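Local atomic coordinates of putative 6-pyruvoyl tetrahydrobiopterin synthase (Caenorhabditis elegans, PDB entry 2G64), a protein that probably catalyses the zinc-dependent conversion of 7,8-dihydroneopterin triphosphate into 6-pyruvoyl tetrahydropterin, a step in the biosynthesis of tetrahydrobiopterin. Residues V12-R20 against L79-D88; S101-E110 against I127-K138. The protein carries 1 engineered substitution. All coordinates share one frame; numbering follows the deposited sequence. Where two conformers were deposited one is given.

Interaction 1. Residues V12-R20 against L79-D88; sequences VDSFSAAHR and LDTVDHRNLD. With ZN (zinc ion), chain D.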
loop_
_atom_site.group_PDB
_atom_site.type_symbol
_atom_site.label_atom_id
_atom_site.label_comp_id
_atom_site.label_asym_id
_atom_site.label_seq_id
_atom_site.Cartn_x
_atom_site.Cartn_y
_atom_site.Cartn_z
ATOM N N VAL A 12 -5.589 -13.382 -1.037
ATOM C CA VAL A 12 -4.315 -12.868 -1.579
ATOM C C VAL A 12 -3.179 -13.574 -0.844
ATOM O O VAL A 12 -3.183 -13.663 0.384
ATOM C CB VAL A 12 -4.166 -11.333 -1.350
ATOM C CG1 VAL A 12 -2.820 -10.812 -1.934
ATOM C CG2 VAL A 12 -5.378 -10.543 -1.952
ATOM N N ASP A 13 -2.214 -14.093 -1.593
ATOM C CA ASP A 13 -1.009 -14.664 -0.975
ATOM C C ASP A 13 0.145 -14.287 -1.914
ATOM O O ASP A 13 -0.044 -13.472 -2.812
ATOM C CB ASP A 13 -1.164 -16.176 -0.836
ATOM C CG ASP A 13 -0.349 -16.761 0.306
ATOM O OD1 ASP A 13 0.786 -16.301 0.556
ATOM O OD2 ASP A 13 -0.846 -17.703 0.954
ATOM N N SER A 14 1.338 -14.828 -1.681
ATOM C CA SER A 14 2.502 -14.460 -2.492
ATOM C C SER A 14 3.491 -15.616 -2.537
ATOM O O SER A 14 3.436 -16.525 -1.704
ATOM C CB SER A 14 3.194 -13.250 -1.886
ATOM O OG SER A 14 3.602 -13.546 -0.566
ATOM N N PHE A 15 4.399 -15.570 -3.509
ATOM C CA PHE A 15 5.512 -16.527 -3.579
ATOM C C PHE A 15 6.747 -15.868 -4.196
ATOM O O PHE A 15 6.640 -14.952 -5.000
ATOM C CB PHE A 15 5.118 -17.824 -4.313
ATOM C CG PHE A 15 4.719 -17.635 -5.778
ATOM C CD1 PHE A 15 5.644 -17.841 -6.799
ATOM C CD2 PHE A 15 3.401 -17.298 -6.126
ATOM C CE1 PHE A 15 5.282 -17.679 -8.146
ATOM C CE2 PHE A 15 3.017 -17.128 -7.462
ATOM C CZ PHE A 15 3.961 -17.326 -8.484
ATOM N N SER A 16 7.921 -16.322 -3.789
ATOM C CA SER A 16 9.148 -15.761 -4.322
ATOM C C SER A 16 9.761 -16.780 -5.280
ATOM O O SER A 16 9.841 -17.969 -4.974
ATOM C CB SER A 16 10.093 -15.380 -3.179
ATOM O OG SER A 16 9.538 -14.328 -2.400
ATOM N N ALA A 17 10.130 -16.330 -6.477
ATOM C CA ALA A 17 10.676 -17.282 -7.437
ATOM C C ALA A 17 11.656 -16.603 -8.375
ATOM O O ALA A 17 11.570 -15.390 -8.631
ATOM C CB ALA A 17 9.553 -17.974 -8.242
ATOM N N ALA A 18 12.582 -17.402 -8.895
ATOM C CA ALA A 18 13.461 -16.962 -9.963
ATOM C C ALA A 18 12.889 -17.400 -11.311
ATOM O O ALA A 18 12.198 -18.420 -11.409
ATOM C CB ALA A 18 14.877 -17.584 -9.763
ATOM N N HIS A 19 13.220 -16.664 -12.354
ATOM C CA HIS A 19 12.968 -17.146 -13.711
ATOM C C HIS A 19 13.851 -16.447 -14.730
ATOM O O HIS A 19 14.574 -15.494 -14.401
ATOM C CB HIS A 19 11.456 -17.049 -14.055
ATOM C CG HIS A 19 10.989 -15.684 -14.469
ATOM N ND1 HIS A 19 10.024 -15.502 -15.441
ATOM C CD2 HIS A 19 11.302 -14.443 -14.017
ATOM C CE1 HIS A 19 9.784 -14.210 -15.596
ATOM N NE2 HIS A 19 10.535 -13.545 -14.729
ATOM N N ARG A 20 13.829 -16.967 -15.952
ATOM C CA ARG A 20 14.440 -16.300 -17.096
ATOM C C ARG A 20 13.481 -16.490 -18.270
ATOM O O ARG A 20 12.983 -17.605 -18.499
ATOM C CB ARG A 20 15.793 -16.946 -17.400
ATOM C CG ARG A 20 16.393 -16.443 -18.715
ATOM C CD ARG A 20 17.557 -17.329 -19.153
ATOM N NE ARG A 20 18.266 -16.686 -20.253
ATOM C CZ ARG A 20 18.905 -17.332 -21.224
ATOM N NH1 ARG A 20 18.895 -18.662 -21.276
ATOM N NH2 ARG A 20 19.541 -16.633 -22.158
ATOM N N LEU A 79 1.017 -23.289 -4.163
ATOM C CA LEU A 79 2.148 -22.428 -3.822
ATOM C C LEU A 79 3.414 -23.257 -3.555
ATOM O O LEU A 79 4.527 -22.812 -3.818
ATOM C CB LEU A 79 1.803 -21.552 -2.616
ATOM C CG LEU A 79 0.880 -20.369 -2.945
ATOM C CD1 LEU A 79 0.299 -19.826 -1.623
ATOM C CD2 LEU A 79 1.638 -19.281 -3.702
ATOM N N ASP A 80 3.232 -24.474 -3.054
ATOM C CA ASP A 80 4.365 -25.362 -2.759
ATOM C C ASP A 80 5.169 -25.658 -4.027
ATOM O O ASP A 80 6.379 -25.889 -3.968
ATOM C CB ASP A 80 3.849 -26.695 -2.206
ATOM C CG ASP A 80 3.522 -26.640 -0.727
ATOM O OD1 ASP A 80 3.834 -25.634 -0.055
ATOM O OD2 ASP A 80 2.915 -27.619 -0.244
ATOM N N THR A 81 4.479 -25.683 -5.165
ATOM C CA THR A 81 5.114 -25.953 -6.455
ATOM C C THR A 81 6.035 -24.836 -6.972
ATOM O O THR A 81 6.892 -25.081 -7.831
ATOM C CB THR A 81 4.090 -26.304 -7.562
ATOM O OG1 THR A 81 3.396 -25.130 -8.039
ATOM C CG2 THR A 81 3.089 -27.378 -7.090
ATOM N N VAL A 82 5.830 -23.615 -6.484
ATOM C CA VAL A 82 6.516 -22.443 -7.043
ATOM C C VAL A 82 7.282 -21.605 -6.004
ATOM O O VAL A 82 8.219 -20.881 -6.341
ATOM C CB VAL A 82 5.538 -21.530 -7.829
ATOM C CG1 VAL A 82 5.008 -22.258 -9.054
ATOM C CG2 VAL A 82 4.353 -21.096 -6.938
ATOM N N ASP A 83 6.906 -21.685 -4.736
ATOM C CA ASP A 83 7.553 -20.810 -3.790
ATOM C C ASP A 83 9.023 -21.167 -3.513
ATOM O O ASP A 83 9.349 -22.335 -3.281
ATOM C CB ASP A 83 6.794 -20.711 -2.479
ATOM C CG ASP A 83 7.451 -19.739 -1.539
ATOM O OD1 ASP A 83 7.591 -18.556 -1.916
ATOM O OD2 ASP A 83 7.898 -20.169 -0.458
ATOM N N HIS A 84 9.883 -20.149 -3.494
ATOM C CA HIS A 84 11.335 -20.360 -3.339
ATOM C C HIS A 84 11.936 -21.342 -4.355
ATOM O O HIS A 84 12.890 -22.066 -4.067
ATOM C CB HIS A 84 11.660 -20.737 -1.900
ATOM C CG HIS A 84 11.628 -19.559 -0.978
ATOM N ND1 HIS A 84 10.455 -19.055 -0.460
ATOM C CD2 HIS A 84 12.612 -18.729 -0.556
ATOM C CE1 HIS A 84 10.721 -17.991 0.278
ATOM N NE2 HIS A 84 12.023 -17.771 0.235
ATOM N N ARG A 85 11.380 -21.322 -5.559
ATOM C CA ARG A 85 11.847 -22.151 -6.649
ATOM C C ARG A 85 12.269 -21.316 -7.856
ATOM O O ARG A 85 12.026 -20.105 -7.930
ATOM C CB ARG A 85 10.743 -23.131 -7.069
ATOM C CG ARG A 85 10.227 -23.993 -5.902
ATOM C CD ARG A 85 9.978 -25.412 -6.371
ATOM N NE ARG A 85 9.154 -26.172 -5.437
ATOM C CZ ARG A 85 9.633 -27.050 -4.562
ATOM N NH1 ARG A 85 10.938 -27.282 -4.493
ATOM N NH2 ARG A 85 8.805 -27.700 -3.754
ATOM N N ASN A 86 12.902 -21.993 -8.804
ATOM C CA ASN A 86 13.188 -21.435 -10.111
ATOM C C ASN A 86 12.145 -21.992 -11.107
ATOM O O ASN A 86 12.092 -23.213 -11.358
ATOM C CB ASN A 86 14.606 -21.862 -10.509
ATOM C CG ASN A 86 15.026 -21.305 -11.846
ATOM O OD1 ASN A 86 14.291 -21.414 -12.823
ATOM N ND2 ASN A 86 16.223 -20.728 -11.905
ATOM N N LEU A 87 11.295 -21.112 -11.642
ATOM C CA LEU A 87 10.141 -21.569 -12.431
ATOM C C LEU A 87 10.564 -22.462 -13.606
ATOM O O LEU A 87 10.005 -23.534 -13.814
ATOM C CB LEU A 87 9.299 -20.394 -12.920
ATOM C CG LEU A 87 8.718 -19.454 -11.849
ATOM C CD1 LEU A 87 7.789 -18.420 -12.532
ATOM C CD2 LEU A 87 7.948 -20.265 -10.832
ATOM N N ASP A 88 11.567 -22.018 -14.350
ATOM C CA ASP A 88 11.958 -22.689 -15.590
ATOM C C ASP A 88 12.692 -23.997 -15.347
ATOM O O ASP A 88 12.636 -24.892 -16.184
ATOM C CB ASP A 88 12.821 -21.756 -16.426
ATOM C CG ASP A 88 12.231 -20.374 -16.507
ATOM O OD1 ASP A 88 11.197 -20.193 -17.181
ATOM O OD2 ASP A 88 12.778 -19.480 -15.852
HETATM ZN ZN ZN D . 10.624 -11.420 -14.678
HETATM O O HOH W 1 9.841 -10.755 -16.189
#
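Phe15 meets Leu79, Val82 and Asp83. Its CB lies 3.5 Å from Asp83 OD1. Its CG is placed between the backbone N and the carbonyl carbon (chi1 62°), and the ring then extends over Val82. CG itself meets Val82 CG2. CD1 comes within 3.5 Å of Val82 CG2, which sits over one face in a CH-pi contact. The other ortho carbon, CD2, touches Leu79 CD2 at 3.6 Å. Farther out, CE1 still meets Val82 CG2, and CZ only grazes it.

Asp83 uses both carboxylate oxygens. OD1 accepts from Ser16 N at 2.9 Å, nearly in line with its C-O bond. OD2 takes His84 ND1 from above the carboxylate plane, and this bond helps to fix the rotation of the imidazole. Ser16 CB lies over one face of that ring.

Beyond this point the chains run parallel. Ala18 N donates to Arg85 O at 2.9 Å, and Leu87 N donates to Ala18 O at 2.8 Å. Asp88 OD2 then receives Arg20 N at 2.7 Å, on the syn side, tilted 28° from the carboxylate plane. Asp88 OD1 bonds Ser99, which is also the partner of His19 ND1. His19 NE2 binds zinc at 2.1 Å, and His44, His46 and a water complete the site. The arrangement is a short, weakly bonded parallel strand, outermost within this chain. The turn before it holds His84, a charge-relay residue by similarity, which faces Cys38 and His44 in the active site of a neighbouring subunit.

Interaction 2. Residues S101-E110 against I127-K138; sequences SENVAIYMFE and IEETPKNIFTYK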
loop_
_atom_site.group_PDB
_atom_site.type_symbol
_atom_site.label_atom_id
_atom_site.label_comp_id
_atom_site.label_asym_id
_atom_site.label_seq_id
_atom_site.Cartn_x
_atom_site.Cartn_y
_atom_site.Cartn_z
ATOM N N SER A 101 4.502 -13.701 -17.087
ATOM C CA SER A 101 3.477 -13.692 -16.044
ATOM C C SER A 101 2.077 -14.055 -16.574
ATOM O O SER A 101 1.257 -14.589 -15.838
ATOM C CB SER A 101 3.472 -12.352 -15.304
ATOM O OG SER A 101 4.729 -12.155 -14.673
ATOM N N GLU A 102 1.826 -13.793 -17.851
ATOM C CA GLU A 102 0.606 -14.300 -18.525
ATOM C C GLU A 102 0.519 -15.807 -18.330
ATOM O O GLU A 102 -0.511 -16.345 -17.905
ATOM C CB GLU A 102 0.654 -13.983 -20.039
ATOM C CG GLU A 102 0.478 -12.497 -20.406
ATOM C CD GLU A 102 1.789 -11.715 -20.459
ATOM O OE1 GLU A 102 2.777 -12.077 -19.755
ATOM O OE2 GLU A 102 1.809 -10.707 -21.189
ATOM N N ASN A 103 1.610 -16.502 -18.628
ATOM C CA ASN A 103 1.603 -17.972 -18.543
ATOM C C ASN A 103 1.646 -18.499 -17.113
ATOM O O ASN A 103 1.140 -19.595 -16.827
ATOM C CB ASN A 103 2.719 -18.589 -19.411
ATOM C CG ASN A 103 2.364 -18.615 -20.887
ATOM O OD1 ASN A 103 1.225 -18.943 -21.264
ATOM N ND2 ASN A 103 3.326 -18.229 -21.740
ATOM N N VAL A 104 2.207 -17.705 -16.206
ATOM C CA VAL A 104 2.167 -18.040 -14.777
ATOM C C VAL A 104 0.720 -17.962 -14.285
ATOM O O VAL A 104 0.260 -18.819 -13.551
ATOM C CB VAL A 104 3.088 -17.106 -13.937
ATOM C CG1 VAL A 104 2.952 -17.405 -12.433
ATOM C CG2 VAL A 104 4.577 -17.279 -14.381
ATOM N N ALA A 105 -0.007 -16.932 -14.715
ATOM C CA ALA A 105 -1.399 -16.791 -14.276
ATOM C C ALA A 105 -2.209 -18.015 -14.722
ATOM O O ALA A 105 -3.024 -18.561 -13.967
ATOM C CB ALA A 105 -1.980 -15.518 -14.845
ATOM N N ILE A 106 -1.965 -18.451 -15.949
ATOM C CA ILE A 106 -2.659 -19.612 -16.495
ATOM C C ILE A 106 -2.281 -20.873 -15.708
ATOM O O ILE A 106 -3.148 -21.650 -15.286
ATOM C CB ILE A 106 -2.391 -19.793 -18.035
ATOM C CG1 ILE A 106 -2.993 -18.631 -18.835
ATOM C CG2 ILE A 106 -2.992 -21.127 -18.543
ATOM C CD1 ILE A 106 -2.500 -18.565 -20.284
ATOM N N TYR A 107 -0.982 -21.070 -15.507
ATOM C CA TYR A 107 -0.485 -22.186 -14.710
ATOM C C TYR A 107 -1.149 -22.261 -13.338
ATOM O O TYR A 107 -1.641 -23.311 -12.943
ATOM C CB TYR A 107 1.062 -22.129 -14.582
ATOM C CG TYR A 107 1.557 -23.107 -13.551
ATOM C CD1 TYR A 107 1.681 -24.465 -13.856
ATOM C CD2 TYR A 107 1.854 -22.685 -12.255
ATOM C CE1 TYR A 107 2.117 -25.365 -12.888
ATOM C CE2 TYR A 107 2.292 -23.568 -11.304
ATOM C CZ TYR A 107 2.405 -24.909 -11.617
ATOM O OH TYR A 107 2.837 -25.787 -10.647
ATOM N N MET A 108 -1.181 -21.147 -12.605
ATOM C CA MET A 108 -1.691 -21.158 -11.242
ATOM C C MET A 108 -3.205 -21.420 -11.227
ATOM O O MET A 108 -3.702 -22.161 -10.388
ATOM C CB MET A 108 -1.378 -19.843 -10.529
ATOM C CG MET A 108 0.129 -19.556 -10.439
ATOM S SD MET A 108 1.035 -20.639 -9.315
ATOM C CE MET A 108 0.511 -19.994 -7.706
ATOM N N PHE A 109 -3.915 -20.785 -12.145
ATOM C CA PHE A 109 -5.354 -21.035 -12.324
ATOM C C PHE A 109 -5.604 -22.531 -12.555
ATOM O O PHE A 109 -6.430 -23.151 -11.880
ATOM C CB PHE A 109 -5.852 -20.227 -13.519
ATOM C CG PHE A 109 -7.341 -20.270 -13.730
ATOM C CD1 PHE A 109 -8.155 -19.266 -13.231
ATOM C CD2 PHE A 109 -7.924 -21.314 -14.455
ATOM C CE1 PHE A 109 -9.546 -19.293 -13.450
ATOM C CE2 PHE A 109 -9.303 -21.347 -14.682
ATOM C CZ PHE A 109 -10.113 -20.328 -14.173
ATOM N N GLU A 110 -4.902 -23.112 -13.517
ATOM C CA GLU A 110 -5.163 -24.508 -13.866
ATOM C C GLU A 110 -4.741 -25.488 -12.767
ATOM O O GLU A 110 -5.454 -26.461 -12.486
ATOM C CB GLU A 110 -4.528 -24.862 -15.217
ATOM C CG GLU A 110 -5.199 -24.176 -16.418
ATOM C CD GLU A 110 -6.684 -24.551 -16.581
ATOM O OE1 GLU A 110 -7.087 -25.643 -16.127
ATOM O OE2 GLU A 110 -7.451 -23.751 -17.164
ATOM N N ILE A 127 -2.033 -12.413 -11.074
ATOM C CA ILE A 127 -0.620 -12.453 -10.700
ATOM C C ILE A 127 -0.081 -11.032 -10.822
ATOM O O ILE A 127 -0.213 -10.418 -11.867
ATOM C CB ILE A 127 0.184 -13.383 -11.648
ATOM C CG1 ILE A 127 -0.150 -14.866 -11.351
ATOM C CG2 ILE A 127 1.697 -13.113 -11.522
ATOM C CD1 ILE A 127 0.285 -15.352 -9.954
ATOM N N GLU A 128 0.506 -10.513 -9.748
ATOM C CA GLU A 128 1.243 -9.250 -9.849
ATOM C C GLU A 128 2.720 -9.603 -9.836
ATOM O O GLU A 128 3.265 -10.031 -8.821
ATOM C CB GLU A 128 0.880 -8.296 -8.704
ATOM C CG GLU A 128 -0.634 -8.095 -8.507
ATOM C CD GLU A 128 -1.004 -7.008 -7.507
ATOM O OE1 GLU A 128 -0.140 -6.600 -6.702
ATOM O OE2 GLU A 128 -2.180 -6.570 -7.524
ATOM N N GLU A 129 3.349 -9.445 -10.982
ATOM C CA GLU A 129 4.762 -9.725 -11.137
ATOM C C GLU A 129 5.600 -8.699 -10.362
ATOM O O GLU A 129 6.595 -9.055 -9.730
ATOM C CB GLU A 129 5.050 -9.660 -12.622
ATOM C CG GLU A 129 6.462 -9.671 -13.037
ATOM C CD GLU A 129 6.535 -9.302 -14.500
ATOM O OE1 GLU A 129 6.885 -8.146 -14.803
ATOM O OE2 GLU A 129 6.166 -10.150 -15.336
ATOM N N THR A 130 5.182 -7.435 -10.438
ATOM C CA THR A 130 5.612 -6.376 -9.526
ATOM C C THR A 130 4.365 -5.543 -9.235
ATOM O O THR A 130 3.312 -5.770 -9.829
ATOM C CB THR A 130 6.661 -5.446 -10.169
ATOM O OG1 THR A 130 6.012 -4.603 -11.111
ATOM C CG2 THR A 130 7.778 -6.256 -10.879
ATOM N N PRO A 131 4.471 -4.591 -8.308
ATOM C CA PRO A 131 3.322 -3.727 -8.021
ATOM C C PRO A 131 2.806 -2.954 -9.229
ATOM O O PRO A 131 1.686 -2.440 -9.200
ATOM C CB PRO A 131 3.842 -2.795 -6.904
ATOM C CG PRO A 131 4.938 -3.643 -6.222
ATOM C CD PRO A 131 5.617 -4.308 -7.416
ATOM N N LYS A 132 3.588 -2.901 -10.295
ATOM C CA LYS A 132 3.245 -2.113 -11.467
ATOM C C LYS A 132 2.769 -2.928 -12.668
ATOM O O LYS A 132 2.296 -2.341 -13.644
ATOM C CB LYS A 132 4.436 -1.264 -11.919
ATOM C CG LYS A 132 4.774 -0.097 -10.992
ATOM C CD LYS A 132 6.201 0.400 -11.231
ATOM C CE LYS A 132 6.429 0.845 -12.671
ATOM N NZ LYS A 132 5.920 2.227 -12.929
ATOM N N ASN A 133 2.918 -4.254 -12.610
ATOM C CA ASN A 133 2.650 -5.139 -13.757
ATOM C C ASN A 133 1.721 -6.256 -13.278
ATOM O O ASN A 133 2.152 -7.140 -12.528
ATOM C CB ASN A 133 3.947 -5.785 -14.274
ATOM C CG ASN A 133 4.929 -4.779 -14.858
ATOM O OD1 ASN A 133 4.538 -3.850 -15.552
ATOM N ND2 ASN A 133 6.215 -4.986 -14.604
ATOM N N ILE A 134 0.458 -6.200 -13.703
ATOM C CA ILE A 134 -0.604 -7.039 -13.143
ATOM C C ILE A 134 -1.284 -7.846 -14.254
ATOM O O ILE A 134 -1.670 -7.279 -15.277
ATOM C CB ILE A 134 -1.664 -6.155 -12.440
ATOM C CG1 ILE A 134 -1.027 -5.354 -11.297
ATOM C CG2 ILE A 134 -2.820 -7.000 -11.911
ATOM C CD1 ILE A 134 -0.641 -3.922 -11.661
ATOM N N PHE A 135 -1.463 -9.150 -14.028
ATOM C CA PHE A 135 -2.080 -10.050 -15.029
ATOM C C PHE A 135 -3.255 -10.832 -14.461
ATOM O O PHE A 135 -3.214 -11.266 -13.296
ATOM C CB PHE A 135 -1.022 -11.024 -15.547
ATOM C CG PHE A 135 0.197 -10.321 -16.061
ATOM C CD1 PHE A 135 0.350 -10.087 -17.416
ATOM C CD2 PHE A 135 1.154 -9.827 -15.173
ATOM C CE1 PHE A 135 1.457 -9.384 -17.906
ATOM C CE2 PHE A 135 2.269 -9.114 -15.659
ATOM C CZ PHE A 135 2.410 -8.902 -17.026
ATOM N N THR A 136 -4.292 -11.040 -15.282
ATOM C CA THR A 136 -5.425 -11.826 -14.803
ATOM C C THR A 136 -5.871 -12.819 -15.850
ATOM O O THR A 136 -5.650 -12.631 -17.059
ATOM C CB THR A 136 -6.624 -10.967 -14.356
ATOM O OG1 THR A 136 -7.395 -10.555 -15.492
ATOM C CG2 THR A 136 -6.160 -9.738 -13.507
ATOM N N TYR A 137 -6.507 -13.868 -15.371
ATOM C CA TYR A 137 -6.925 -14.962 -16.248
ATOM C C TYR A 137 -8.193 -15.551 -15.649
ATOM O O TYR A 137 -8.277 -15.728 -14.428
ATOM C CB TYR A 137 -5.841 -16.023 -16.332
ATOM C CG TYR A 137 -6.213 -17.196 -17.211
ATOM C CD1 TYR A 137 -6.555 -17.006 -18.542
ATOM C CD2 TYR A 137 -6.227 -18.494 -16.695
ATOM C CE1 TYR A 137 -6.906 -18.102 -19.353
ATOM C CE2 TYR A 137 -6.562 -19.574 -17.480
ATOM C CZ TYR A 137 -6.887 -19.371 -18.811
ATOM O OH TYR A 137 -7.204 -20.444 -19.593
ATOM N N LYS A 138 -9.179 -15.804 -16.511
ATOM C CA LYS A 138 -10.466 -16.365 -16.080
ATOM C C LYS A 138 -10.785 -17.744 -16.656
ATOM O O LYS A 138 -11.913 -18.247 -16.522
ATOM C CB LYS A 138 -11.622 -15.413 -16.399
ATOM C CG LYS A 138 -11.640 -14.134 -15.574
ATOM C CD LYS A 138 -12.703 -13.191 -16.150
ATOM C CE LYS A 138 -13.012 -12.047 -15.226
ATOM N NZ LYS A 138 -14.328 -11.410 -15.608
HETATM O O HOH W 2 6.931 -11.768 -17.221
HETATM O O HOH W 3 -6.324 -22.801 -19.141
#
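Ser101 and Glu129 form the one direct hydrogen bond between helix 101-110 and segment 127-138. Ser101 OG donates to Glu129 OE2 at 2.6 Å, on the anti side, somewhat out of the carboxylate plane. Water 2 gives OE2 a second bond and accepts from Ser101 N. Asn133 ND2 adds a weak bond to OE1. Water 3 joins Glu110 OE2 to Tyr137 OH.

Aromatic contacts come next. Tyr137 CG is anti to the backbone N (chi1 179°), which carries the ring to Ile106 and Phe109. Ile106 CG1 stands over the ring centre, 3.7 Å from the centroid. The edge of Tyr137 points at the face of Phe109 in a T-shaped pair, with the planes at 74°. Ser101 CB covers one face of Phe135, 3.4 Å from CD2.

The apolar contacts centre on Ile127. Its CG1 lies 4.0 Å from Ala105 CB, and its CD1 reaches Val104 and Met108.

The axes of helix segment 101-110 and strand 133-137 approach to 7.6 Å. This is a helix packed on a beta hairpin. Glu129, a charge-relay residue by similarity, lies just before the hairpin turn, its side chain about 5 Å from the zinc ion at the nearest atoms.

In the fold
The two interactions follow each other along the chain: interaction 1 closes at residue 88 before interaction 2 opens at 101. Their centres lie about 12 Å apart. Both reach one mixed sheet, where within this chain strand 85-86 lies at one end and strand 133-137 at the other. Helix 101-115 bridges them. Its Met108 touches Phe15, its Val104 touches Leu87, and Tyr107 OH probably bonds Thr81 OG1 at 2.7 Å. Strand 133-137 continues the sheet into a neighbouring subunit. Glu129 stands near the zinc of its own chain, while His84 approaches Cys38 and His44 of another subunit, consistent with active sites shared between subunits.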